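Local coordinates for protein TfuB1 (Thermobifida fusca, PDB 6JX3) that binds the leader peptide of a lasso peptide precursor through an RRE domain of the PqqD family, probably presenting it for processing, and also binds zinc, at residues A[66-70]-A[71-75]. Numbering follows the deposited sequence. Where two conformers were deposited one is given.
Sequences AQFLT and SEYEV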
loop_
_atom_site.group_PDB
_atom_site.type_symbol
_atom_site.label_atom_id
_atom_site.label_comp_id
_atom_site.label_asym_id
_atom_site.label_seq_id
_atom_site.Cartn_x
_atom_site.Cartn_y
_atom_site.Cartn_z
ATOM N N ALA A 66 -1.127 -12.568 1.618
ATOM C CA ALA A 66 -2.482 -13.109 1.616
ATOM C C ALA A 66 -2.681 -14.062 2.787
ATOM O O ALA A 66 -3.716 -14.022 3.461
ATOM C CB ALA A 66 -2.774 -13.814 0.289
ATOM N N GLN A 67 -1.684 -14.910 3.049
ATOM C CA GLN A 67 -1.771 -15.842 4.172
ATOM C C GLN A 67 -1.877 -15.092 5.485
ATOM O O GLN A 67 -2.667 -15.457 6.364
ATOM C CB GLN A 67 -0.546 -16.757 4.180
ATOM C CG GLN A 67 -0.605 -17.892 5.205
ATOM C CD GLN A 67 -1.888 -18.698 5.121
ATOM O OE1 GLN A 67 -2.326 -19.085 4.036
ATOM N NE2 GLN A 67 -2.507 -18.947 6.273
ATOM N N PHE A 68 -1.086 -14.032 5.633
ATOM C CA PHE A 68 -1.173 -13.203 6.826
ATOM C C PHE A 68 -2.563 -12.603 6.965
ATOM O O PHE A 68 -3.192 -12.700 8.026
ATOM C CB PHE A 68 -0.114 -12.105 6.769
ATOM C CG PHE A 68 -0.378 -10.972 7.706
ATOM C CD1 PHE A 68 -0.043 -11.065 9.042
ATOM C CD2 PHE A 68 -0.973 -9.819 7.247
ATOM C CE1 PHE A 68 -0.299 -10.020 9.900
ATOM C CE2 PHE A 68 -1.243 -8.786 8.099
ATOM C CZ PHE A 68 -0.904 -8.883 9.425
ATOM N N LEU A 69 -3.075 -11.996 5.888
ATOM C CA LEU A 69 -4.371 -11.334 5.989
ATOM C C LEU A 69 -5.461 -12.314 6.402
ATOM O O LEU A 69 -6.298 -11.987 7.244
ATOM C CB LEU A 69 -4.736 -10.657 4.668
ATOM C CG LEU A 69 -3.914 -9.422 4.297
ATOM C CD1 LEU A 69 -4.391 -8.906 2.966
ATOM C CD2 LEU A 69 -4.060 -8.335 5.368
ATOM N N THR A 70 -5.472 -13.517 5.821
ATOM C CA THR A 70 -6.523 -14.468 6.169
ATOM C C THR A 70 -6.373 -14.977 7.591
ATOM O O THR A 70 -7.375 -15.307 8.236
ATOM C CB THR A 70 -6.544 -15.646 5.197
ATOM O OG1 THR A 70 -5.360 -16.445 5.355
ATOM C CG2 THR A 70 -6.611 -15.124 3.807
ATOM N N SER A 71 -5.146 -15.030 8.104
ATOM C CA SER A 71 -4.955 -15.515 9.462
ATOM C C SER A 71 -5.269 -14.453 10.500
ATOM O O SER A 71 -5.570 -14.794 11.650
ATOM C CB SER A 71 -3.521 -16.018 9.636
ATOM O OG SER A 71 -2.621 -14.933 9.772
ATOM N N GLU A 72 -5.234 -13.177 10.118
ATOM C CA GLU A 72 -5.405 -12.075 11.050
ATOM C C GLU A 72 -6.740 -11.372 10.929
ATOM O O GLU A 72 -7.191 -10.762 11.905
ATOM C CB GLU A 72 -4.293 -11.043 10.850
ATOM C CG GLU A 72 -2.937 -11.568 11.261
ATOM C CD GLU A 72 -2.933 -12.071 12.687
ATOM O OE1 GLU A 72 -3.332 -11.296 13.582
ATOM O OE2 GLU A 72 -2.541 -13.239 12.906
ATOM N N TYR A 73 -7.368 -11.432 9.758
ATOM C CA TYR A 73 -8.575 -10.672 9.480
ATOM C C TYR A 73 -9.658 -11.586 8.939
ATOM O O TYR A 73 -9.396 -12.678 8.428
ATOM C CB TYR A 73 -8.342 -9.559 8.457
ATOM C CG TYR A 73 -7.392 -8.499 8.919
ATOM C CD1 TYR A 73 -6.020 -8.679 8.821
ATOM C CD2 TYR A 73 -7.864 -7.326 9.467
ATOM C CE1 TYR A 73 -5.148 -7.706 9.258
ATOM C CE2 TYR A 73 -7.004 -6.345 9.900
ATOM C CZ TYR A 73 -5.651 -6.538 9.795
ATOM O OH TYR A 73 -4.806 -5.550 10.237
ATOM N N GLU A 74 -10.890 -11.092 9.026
ATOM C CA GLU A 74 -12.044 -11.814 8.501
ATOM C C GLU A 74 -12.134 -11.586 6.995
ATOM O O GLU A 74 -12.946 -10.809 6.485
ATOM C CB GLU A 74 -13.300 -11.363 9.224
ATOM C CG GLU A 74 -13.233 -11.735 10.673
ATOM C CD GLU A 74 -14.346 -11.110 11.465
ATOM O OE1 GLU A 74 -14.871 -10.063 11.023
ATOM O OE2 GLU A 74 -14.672 -11.666 12.526
ATOM N N VAL A 75 -11.285 -12.300 6.270
ATOM C CA VAL A 75 -11.240 -12.199 4.818
ATOM C C VAL A 75 -10.837 -13.555 4.262
ATOM O O VAL A 75 -9.980 -14.245 4.825
ATOM C CB VAL A 75 -10.280 -11.077 4.363
ATOM C CG1 VAL A 75 -8.860 -11.362 4.858
ATOM C CG2 VAL A 75 -10.308 -10.937 2.849
#
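Ser71 N donates to Gln67 O over 3.1 Å. With chi1 at 77°, Ser71 OG folds back over its own helix and gives its proton to Phe68 O at 2.9 Å. Glu72 N has only a weak bond to Phe68 O and a longer one, 3.3 Å, to Leu69 O, which it meets from above the carbonyl plane. Glu72 CB lies over one face of the Phe68 ring near its rim, and chi1 (-68°, CG beside the backbone N) sets CG 3.3 Å from Phe68 CE1; the bend at chi2 turns the carboxylate to within 19° of the ring plane. The Glu72 side chain, of a zinc-binding residue, comes within about 3 Å of a bound zinc ion. Tyr73 is the first residue to leave helical phi/psi, yet its N still bonds Leu69 O at 2.8 Å. That oxygen also sits at the edge of the Tyr73 ring, and Leu69 CD2 packs 4.0 Å from Tyr73 CD1. After an inverse gamma turn centred on Glu74, Val75 CG1 returns to 3.6 Å from Leu69 O. Leu69 O thus takes two N-H donors under apolar cover, whereas Thr70 O and Tyr73 O each accept a hydrogen bond from a basic side chain of the bound peptide, consistent with a role in leader recognition.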